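Local coordinates for protein kappa-carrageenase (Pseudoalteromonas carrageenovora, PDB 1DYP) that hydrolyses internal beta-1,4 linkages between D-galactose 4-sulfate and 3,6-anhydro-D-galactose in kappa-carrageenan, the fragment here being its family 16 catalytic domain, at residues A[149-158]-A[178-189]; A[78-86]-A[246-256]. The protein carries 1 engineered substitution. All coordinates share one frame; numbering follows the deposited sequence.

In the fold
Contacts 1 and 2 lie in different parts of the family 16 catalytic domain, their centres about 25 Å apart and their nearest atoms about 10 Å apart, without touching. The segments of contact 1 fall between those of contact 2 in sequence. Contact 1 is the one next to the catalytic machinery: the side chain of His157 lies about 3 Å from those of the nucleophile Glu137 and of Asp139, and about 2 Å from a cadmium ion that it ligates. Contact 2 is more peripheral, yet the side chain of its Phe256 is still about 9 Å from that of Arg234, which is important for substrate recognition, and about 11 Å from a cadmium ion.

Contact 1 (A[149-158]-A[178-189])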
# COMPACT_ATOMS: atom_id res chain seq x y z
N VAL A 149 -10.69 -8.94 -11.79
CA VAL A 149 -9.63 -9.42 -10.93
C VAL A 149 -8.21 -9.22 -11.46
O VAL A 149 -7.28 -9.05 -10.68
CB VAL A 149 -9.84 -10.92 -10.61
CG1 VAL A 149 -9.52 -11.78 -11.83
CG2 VAL A 149 -8.99 -11.33 -9.41
N ARG A 150 -8.03 -9.20 -12.78
CA ARG A 150 -6.70 -9.02 -13.33
C ARG A 150 -6.26 -7.57 -13.52
O ARG A 150 -5.16 -7.31 -14.00
CB ARG A 150 -6.55 -9.79 -14.65
CG ARG A 150 -6.67 -11.29 -14.45
CD ARG A 150 -6.26 -12.09 -15.68
NE ARG A 150 -6.34 -13.52 -15.41
CZ ARG A 150 -5.86 -14.46 -16.21
NH1 ARG A 150 -5.25 -14.14 -17.35
NH2 ARG A 150 -5.98 -15.74 -15.87
N GLU A 151 -7.10 -6.63 -13.13
CA GLU A 151 -6.74 -5.22 -13.25
C GLU A 151 -6.00 -4.81 -11.99
O GLU A 151 -6.53 -4.92 -10.88
CB GLU A 151 -7.98 -4.35 -13.42
CG GLU A 151 -7.68 -2.87 -13.66
CD GLU A 151 -6.90 -2.62 -14.94
OE1 GLU A 151 -6.99 -3.45 -15.87
OE2 GLU A 151 -6.19 -1.60 -15.03
N SER A 152 -4.76 -4.36 -12.15
CA SER A 152 -3.96 -3.93 -11.01
C SER A 152 -3.67 -2.44 -11.09
O SER A 152 -3.64 -1.86 -12.18
CB SER A 152 -2.64 -4.70 -10.95
OG SER A 152 -1.87 -4.52 -12.14
N ASP A 153 -3.47 -1.81 -9.94
CA ASP A 153 -3.16 -0.39 -9.89
C ASP A 153 -1.76 -0.16 -9.32
O ASP A 153 -1.33 -0.82 -8.39
CB ASP A 153 -4.19 0.34 -9.04
CG ASP A 153 -5.57 0.25 -9.62
OD1 ASP A 153 -5.75 0.62 -10.80
OD2 ASP A 153 -6.48 -0.20 -8.90
N HIS A 154 -1.05 0.80 -9.91
CA HIS A 154 0.31 1.15 -9.50
C HIS A 154 0.23 2.66 -9.50
O HIS A 154 0.62 3.33 -10.45
CB HIS A 154 1.27 0.60 -10.56
CG HIS A 154 1.03 -0.84 -10.88
ND1 HIS A 154 1.60 -1.88 -10.17
CD2 HIS A 154 0.21 -1.43 -11.79
CE1 HIS A 154 1.14 -3.04 -10.62
NE2 HIS A 154 0.30 -2.79 -11.60
N ASP A 155 -0.33 3.17 -8.41
CA ASP A 155 -0.60 4.60 -8.27
C ASP A 155 0.27 5.45 -7.34
O ASP A 155 1.21 4.97 -6.68
CB ASP A 155 -2.05 4.78 -7.83
CG ASP A 155 -3.02 4.16 -8.81
OD1 ASP A 155 -2.68 4.10 -10.01
OD2 ASP A 155 -4.12 3.75 -8.39
N LEU A 156 -0.09 6.73 -7.28
CA LEU A 156 0.57 7.73 -6.45
C LEU A 156 -0.49 8.62 -5.81
O LEU A 156 -1.52 8.91 -6.42
CB LEU A 156 1.48 8.61 -7.30
CG LEU A 156 2.64 7.96 -8.04
CD1 LEU A 156 3.28 8.99 -8.96
CD2 LEU A 156 3.66 7.41 -7.05
N HIS A 157 -0.24 9.03 -4.57
CA HIS A 157 -1.13 9.93 -3.85
C HIS A 157 -0.24 10.99 -3.22
O HIS A 157 0.90 10.71 -2.87
CB HIS A 157 -1.88 9.20 -2.72
CG HIS A 157 -2.83 8.15 -3.19
ND1 HIS A 157 -2.42 6.95 -3.72
CD2 HIS A 157 -4.19 8.12 -3.19
CE1 HIS A 157 -3.48 6.22 -4.02
NE2 HIS A 157 -4.56 6.90 -3.70
N ASN A 158 -0.76 12.20 -3.08
CA ASN A 158 0.03 13.27 -2.48
C ASN A 158 -0.81 14.48 -2.15
O ASN A 158 -1.95 14.62 -2.61
CB ASN A 158 1.15 13.71 -3.42
CG ASN A 158 0.62 14.31 -4.72
OD1 ASN A 158 0.16 13.59 -5.59
ND2 ASN A 158 0.69 15.63 -4.84
N ASN A 178 -0.75 10.62 -11.53
CA ASN A 178 -0.88 9.69 -10.41
C ASN A 178 -1.41 8.28 -10.66
O ASN A 178 -1.48 7.49 -9.71
CB ASN A 178 -1.76 10.34 -9.33
CG ASN A 178 -1.15 11.61 -8.77
OD1 ASN A 178 -0.71 12.49 -9.51
ND2 ASN A 178 -1.15 11.73 -7.45
N HIS A 179 -1.78 7.94 -11.88
CA HIS A 179 -2.32 6.60 -12.12
C HIS A 179 -1.65 5.78 -13.21
O HIS A 179 -1.34 6.27 -14.29
CB HIS A 179 -3.82 6.69 -12.44
CG HIS A 179 -4.46 5.37 -12.76
ND1 HIS A 179 -4.40 4.29 -11.91
CD2 HIS A 179 -5.19 4.97 -13.83
CE1 HIS A 179 -5.07 3.28 -12.43
NE2 HIS A 179 -5.56 3.66 -13.59
N ASN A 180 -1.44 4.51 -12.88
CA ASN A 180 -0.88 3.53 -13.82
C ASN A 180 -1.78 2.32 -13.67
O ASN A 180 -1.68 1.59 -12.68
CB ASN A 180 0.55 3.12 -13.46
CG ASN A 180 1.56 4.23 -13.65
OD1 ASN A 180 1.86 4.64 -14.78
ND2 ASN A 180 2.10 4.71 -12.55
N GLY A 181 -2.67 2.11 -14.63
CA GLY A 181 -3.55 0.96 -14.59
C GLY A 181 -2.93 -0.13 -15.43
O GLY A 181 -2.32 0.16 -16.46
N TYR A 182 -3.08 -1.38 -15.02
CA TYR A 182 -2.48 -2.48 -15.76
C TYR A 182 -3.34 -3.72 -15.78
O TYR A 182 -3.98 -4.07 -14.78
CB TYR A 182 -1.12 -2.81 -15.14
CG TYR A 182 -0.34 -3.92 -15.81
CD1 TYR A 182 0.12 -3.78 -17.12
CD2 TYR A 182 0.01 -5.07 -15.11
CE1 TYR A 182 0.92 -4.76 -17.71
CE2 TYR A 182 0.81 -6.06 -15.70
CZ TYR A 182 1.26 -5.89 -16.99
OH TYR A 182 2.08 -6.84 -17.56
N HIS A 183 -3.37 -4.39 -16.92
CA HIS A 183 -4.12 -5.63 -17.04
C HIS A 183 -3.09 -6.74 -16.89
O HIS A 183 -2.27 -6.97 -17.78
CB HIS A 183 -4.82 -5.72 -18.40
CG HIS A 183 -5.63 -6.96 -18.57
ND1 HIS A 183 -5.08 -8.14 -19.05
CD2 HIS A 183 -6.91 -7.24 -18.26
CE1 HIS A 183 -6.00 -9.08 -19.04
NE2 HIS A 183 -7.12 -8.57 -18.56
N LEU A 184 -3.13 -7.42 -15.75
CA LEU A 184 -2.19 -8.49 -15.47
C LEU A 184 -2.35 -9.66 -16.43
O LEU A 184 -3.46 -10.01 -16.82
CB LEU A 184 -2.38 -8.99 -14.03
CG LEU A 184 -2.16 -7.99 -12.90
CD1 LEU A 184 -2.75 -8.53 -11.60
CD2 LEU A 184 -0.68 -7.71 -12.75
N PRO A 185 -1.23 -10.28 -16.83
CA PRO A 185 -1.29 -11.42 -17.75
C PRO A 185 -1.48 -12.72 -16.97
O PRO A 185 -1.20 -13.81 -17.47
CB PRO A 185 0.06 -11.36 -18.45
CG PRO A 185 0.97 -10.87 -17.37
CD PRO A 185 0.15 -9.76 -16.73
N PHE A 186 -1.99 -12.59 -15.75
CA PHE A 186 -2.22 -13.73 -14.87
C PHE A 186 -3.19 -13.34 -13.77
O PHE A 186 -3.48 -12.16 -13.58
CB PHE A 186 -0.89 -14.18 -14.25
CG PHE A 186 -0.16 -13.08 -13.52
CD1 PHE A 186 -0.55 -12.70 -12.24
CD2 PHE A 186 0.90 -12.41 -14.12
CE1 PHE A 186 0.10 -11.67 -11.56
CE2 PHE A 186 1.57 -11.38 -13.45
CZ PHE A 186 1.16 -11.01 -12.17
N ASP A 187 -3.70 -14.33 -13.05
CA ASP A 187 -4.60 -14.08 -11.93
C ASP A 187 -3.66 -13.86 -10.76
O ASP A 187 -2.91 -14.75 -10.38
CB ASP A 187 -5.49 -15.30 -11.67
CG ASP A 187 -6.55 -15.02 -10.63
OD1 ASP A 187 -6.24 -14.36 -9.62
OD2 ASP A 187 -7.70 -15.47 -10.83
N PRO A 188 -3.67 -12.65 -10.16
CA PRO A 188 -2.77 -12.39 -9.03
C PRO A 188 -3.03 -13.22 -7.78
O PRO A 188 -2.24 -13.18 -6.84
CB PRO A 188 -2.95 -10.90 -8.78
CG PRO A 188 -4.39 -10.69 -9.13
CD PRO A 188 -4.56 -11.51 -10.40
N ARG A 189 -4.12 -13.98 -7.78
CA ARG A 189 -4.45 -14.82 -6.64
C ARG A 189 -3.82 -16.20 -6.79
O ARG A 189 -3.86 -17.02 -5.87
CB ARG A 189 -5.97 -14.98 -6.53
CG ARG A 189 -6.71 -13.66 -6.37
CD ARG A 189 -8.20 -13.87 -6.45
NE ARG A 189 -8.60 -14.33 -7.78
CZ ARG A 189 -9.85 -14.61 -8.12
NH1 ARG A 189 -10.83 -14.49 -7.23
NH2 ARG A 189 -10.13 -14.99 -9.36
O HOH W 1 -4.54 -11.88 -18.43
O HOH W 2 -8.33 -14.68 -13.73
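Asp155 and His179 share a short hydrogen bond, His179 ND1 donating to Asp155 OD1 over 2.6 Å. The two side chains run side by side, and the donor reaches the syn side of the oxygen from somewhat outside the carboxylate plane. A chi1 of 178° carries the His179 ring back to Asp155, although its CB leads away. Asp155 OD1 also accepts from Asn180 N, a second bond that would help fix the carboxylate. The buried residues here are closely packed. Asn178 ND2 serves two acceptors: it meets Asn158 OD1 at 2.9 Å, nearly straight along the carbonyl, and Leu156 O at 3.0 Å from above the carbonyl plane. Asn180 ND2 in turn holds His154 O at 2.9 Å.

Beyond His154 the backbones pair as antiparallel strands 151-153 and 181-183, their axes 150° apart, with Ser152 and Tyr182 as the hydrogen-bonded pair. They belong to the beta-jelly-roll sandwich of family 16 glycoside hydrolases. On its other side, strand 151-162 bonds through the backbone of Asp155 and His157 to Asp139 and the nucleophile Glu137, so it lies beside the strand that carries both; His157 is also a cadmium ligand. Ser152, tightly packed against Leu184, places OG at the edge of the Tyr182 ring, hydrogen-bonded with His154 NE2.

The Arg150 end is more exposed and water-bridged, though Leu184 N still bonds Arg150 O at 2.7 Å. The extended Arg150 lays one guanidinium face over the backbone at Phe186 and Asp187, while one water joins Arg150 NH1 to Leu184 O and another joins Arg150 NE to Asp187 OD2. Beside it, Val149 CG2 lies over one face of the Arg189 guanidinium, toward the rim. That guanidinium is held side-on by Asp187, Arg189 NH2 meeting Asp187 OD2 at 2.9 Å.

Contact 2 (A[78-86]-A[246-256]); sequences ANYPLYYTS and YPSANKSAEGF
Tyr84 and Phe256 meet at the apolar centre, where Tyr84 CE2 sits over the middle of the Phe256 ring, 3.7 Å from Phe256 CZ. The ring planes are inclined at 49°, so the pair is neither stacked nor perpendicular. Next to it, in the modelled conformer of Lys251, one of two, the aliphatic chain lies over one face of the Tyr83 ring; in that conformer Lys251 CD stands 3.8 Å from the centroid of the Tyr83 ring in a CH-pi contact. Pro247 touches two tyrosines, its CB at the edge of the Tyr83 ring, 3.8 Å from Tyr83 CE2, and its CG and CD at the edge of Tyr80 near the hydroxyl, with Pro247 CD 3.4 Å from Tyr80 OH. Tyr80 also stacks on Phe68.

Further out, Tyr84 OH donates to Ser252 O at 2.8 Å, approaching tilted from the carbonyl plane, and so ties the buried ring to the backbone of the facing loop. That backbone is folded by its own side chains, with Asn250 OD1 taking Ser252 N in an Asx turn between the ST turns of Ser248 and Ser252. A type II turn from Ala253 to Phe256 follows. The 248-257 connection, from strand 244-247 to strand 258-270, thus packs on strand 75-95 of the family 16 jelly-roll, and its Phe256, about 9 Å from Arg234 between side chains, probably lies near the tunnel-shaped active site.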
# COMPACT_ATOMS: atom_id res chain seq x y z
N ALA A 78 -17.68 8.71 17.94
CA ALA A 78 -17.29 7.74 18.94
C ALA A 78 -18.04 6.42 18.78
O ALA A 78 -19.15 6.39 18.26
CB ALA A 78 -17.53 8.30 20.34
N ASN A 79 -17.42 5.34 19.24
CA ASN A 79 -18.03 4.01 19.17
C ASN A 79 -18.66 3.71 17.82
O ASN A 79 -19.77 3.18 17.75
CB ASN A 79 -19.10 3.87 20.26
CG ASN A 79 -18.56 4.18 21.65
OD1 ASN A 79 -17.41 3.85 21.96
ND2 ASN A 79 -19.38 4.80 22.48
N TYR A 80 -17.94 4.02 16.75
CA TYR A 80 -18.44 3.78 15.41
C TYR A 80 -18.31 2.30 15.06
O TYR A 80 -17.21 1.74 15.11
CB TYR A 80 -17.67 4.63 14.40
CG TYR A 80 -18.27 4.67 13.02
CD1 TYR A 80 -17.93 3.72 12.06
CD2 TYR A 80 -19.19 5.67 12.67
CE1 TYR A 80 -18.48 3.76 10.78
CE2 TYR A 80 -19.74 5.72 11.40
CZ TYR A 80 -19.38 4.77 10.46
OH TYR A 80 -19.93 4.82 9.20
N PRO A 81 -19.42 1.64 14.72
CA PRO A 81 -19.37 0.22 14.38
C PRO A 81 -18.72 -0.10 13.04
O PRO A 81 -19.06 0.48 12.01
CB PRO A 81 -20.83 -0.20 14.43
CG PRO A 81 -21.54 1.04 13.99
CD PRO A 81 -20.81 2.13 14.73
N LEU A 82 -17.75 -1.02 13.08
CA LEU A 82 -17.07 -1.47 11.88
C LEU A 82 -17.23 -2.98 11.85
O LEU A 82 -17.56 -3.60 12.87
CB LEU A 82 -15.59 -1.07 11.90
CG LEU A 82 -15.39 0.45 11.79
CD1 LEU A 82 -13.91 0.78 11.80
CD2 LEU A 82 -16.05 0.98 10.51
N TYR A 83 -16.98 -3.59 10.70
CA TYR A 83 -17.24 -5.02 10.57
C TYR A 83 -16.09 -5.94 10.19
O TYR A 83 -16.24 -7.16 10.21
CB TYR A 83 -18.39 -5.18 9.57
CG TYR A 83 -19.50 -4.20 9.84
CD1 TYR A 83 -20.37 -4.38 10.91
CD2 TYR A 83 -19.63 -3.03 9.08
CE1 TYR A 83 -21.34 -3.43 11.22
CE2 TYR A 83 -20.59 -2.07 9.39
CZ TYR A 83 -21.44 -2.28 10.46
OH TYR A 83 -22.39 -1.33 10.77
N TYR A 84 -14.94 -5.36 9.86
CA TYR A 84 -13.79 -6.15 9.48
C TYR A 84 -12.50 -5.63 10.09
O TYR A 84 -12.35 -4.43 10.33
CB TYR A 84 -13.61 -6.17 7.95
CG TYR A 84 -14.80 -6.70 7.19
CD1 TYR A 84 -15.89 -5.89 6.91
CD2 TYR A 84 -14.84 -8.04 6.79
CE1 TYR A 84 -17.01 -6.39 6.23
CE2 TYR A 84 -15.95 -8.55 6.12
CZ TYR A 84 -17.03 -7.72 5.85
OH TYR A 84 -18.13 -8.23 5.20
N THR A 85 -11.57 -6.54 10.35
CA THR A 85 -10.25 -6.17 10.87
C THR A 85 -9.28 -6.72 9.84
O THR A 85 -9.62 -7.64 9.09
CB THR A 85 -9.95 -6.78 12.25
OG1 THR A 85 -10.06 -8.21 12.19
CG2 THR A 85 -10.90 -6.22 13.30
N SER A 86 -8.09 -6.15 9.76
CA SER A 86 -7.14 -6.65 8.78
C SER A 86 -5.71 -6.61 9.28
O SER A 86 -5.46 -6.27 10.44
CB SER A 86 -7.27 -5.87 7.47
OG SER A 86 -6.66 -6.59 6.41
N TYR A 246 -16.31 4.36 3.69
CA TYR A 246 -17.39 4.26 4.64
C TYR A 246 -17.86 2.82 4.49
O TYR A 246 -17.69 2.21 3.43
CB TYR A 246 -18.54 5.20 4.30
CG TYR A 246 -18.32 6.63 4.74
CD1 TYR A 246 -17.54 7.50 3.98
CD2 TYR A 246 -18.86 7.11 5.93
CE1 TYR A 246 -17.32 8.81 4.39
CE2 TYR A 246 -18.64 8.42 6.35
CZ TYR A 246 -17.87 9.26 5.58
OH TYR A 246 -17.66 10.56 5.98
N PRO A 247 -18.41 2.23 5.56
CA PRO A 247 -18.87 0.85 5.42
C PRO A 247 -20.14 0.77 4.59
O PRO A 247 -20.92 1.72 4.56
CB PRO A 247 -19.09 0.41 6.87
CG PRO A 247 -19.48 1.68 7.55
CD PRO A 247 -18.56 2.71 6.95
N SER A 248 -20.34 -0.35 3.90
CA SER A 248 -21.56 -0.53 3.12
C SER A 248 -22.47 -1.40 3.98
O SER A 248 -22.13 -1.71 5.12
CB SER A 248 -21.26 -1.26 1.81
OG SER A 248 -20.97 -2.62 2.05
N ALA A 249 -23.61 -1.79 3.43
CA ALA A 249 -24.55 -2.63 4.17
C ALA A 249 -24.19 -4.10 4.03
O ALA A 249 -24.80 -4.96 4.67
CB ALA A 249 -25.97 -2.38 3.68
N ASN A 250 -23.21 -4.40 3.19
CA ASN A 250 -22.79 -5.78 2.99
C ASN A 250 -21.68 -6.11 3.97
O ASN A 250 -20.53 -5.69 3.80
CB ASN A 250 -22.28 -6.01 1.57
CG ASN A 250 -21.86 -7.46 1.33
OD1 ASN A 250 -21.30 -8.11 2.21
ND2 ASN A 250 -22.11 -7.96 0.12
N LYS A 251 -22.02 -6.86 5.01
CA LYS A 251 -21.05 -7.28 6.01
C LYS A 251 -21.06 -8.80 6.09
O LYS A 251 -21.05 -9.39 7.17
CB LYS A 251 -21.38 -6.66 7.37
CG LYS A 251 -22.85 -6.64 7.73
CD LYS A 251 -23.10 -5.77 8.96
CE LYS A 251 -24.59 -5.55 9.18
NZ LYS A 251 -24.85 -4.61 10.32
N SER A 252 -21.08 -9.42 4.92
CA SER A 252 -21.09 -10.87 4.82
C SER A 252 -19.80 -11.49 5.34
O SER A 252 -18.72 -10.92 5.20
CB SER A 252 -21.29 -11.30 3.36
OG SER A 252 -21.26 -12.71 3.23
N ALA A 253 -19.94 -12.67 5.94
CA ALA A 253 -18.80 -13.40 6.47
C ALA A 253 -18.29 -14.37 5.40
O ALA A 253 -17.20 -14.92 5.52
CB ALA A 253 -19.20 -14.17 7.73
N GLU A 254 -19.08 -14.56 4.35
CA GLU A 254 -18.70 -15.46 3.27
C GLU A 254 -17.46 -14.91 2.58
O GLU A 254 -17.41 -13.73 2.24
CB GLU A 254 -19.83 -15.61 2.26
CG GLU A 254 -21.17 -16.00 2.87
CD GLU A 254 -22.23 -16.26 1.82
OE1 GLU A 254 -22.33 -15.47 0.86
OE2 GLU A 254 -22.97 -17.26 1.95
N GLY A 255 -16.47 -15.77 2.36
CA GLY A 255 -15.26 -15.34 1.71
C GLY A 255 -14.22 -14.86 2.70
O GLY A 255 -13.12 -14.46 2.32
N PHE A 256 -14.56 -14.90 3.98
CA PHE A 256 -13.64 -14.49 5.04
C PHE A 256 -13.48 -15.62 6.05
O PHE A 256 -14.41 -16.39 6.28
CB PHE A 256 -14.15 -13.23 5.75
CG PHE A 256 -14.21 -12.03 4.86
CD1 PHE A 256 -15.32 -11.79 4.05
CD2 PHE A 256 -13.13 -11.15 4.79
CE1 PHE A 256 -15.35 -10.70 3.18
CE2 PHE A 256 -13.15 -10.07 3.92
CZ PHE A 256 -14.26 -9.84 3.12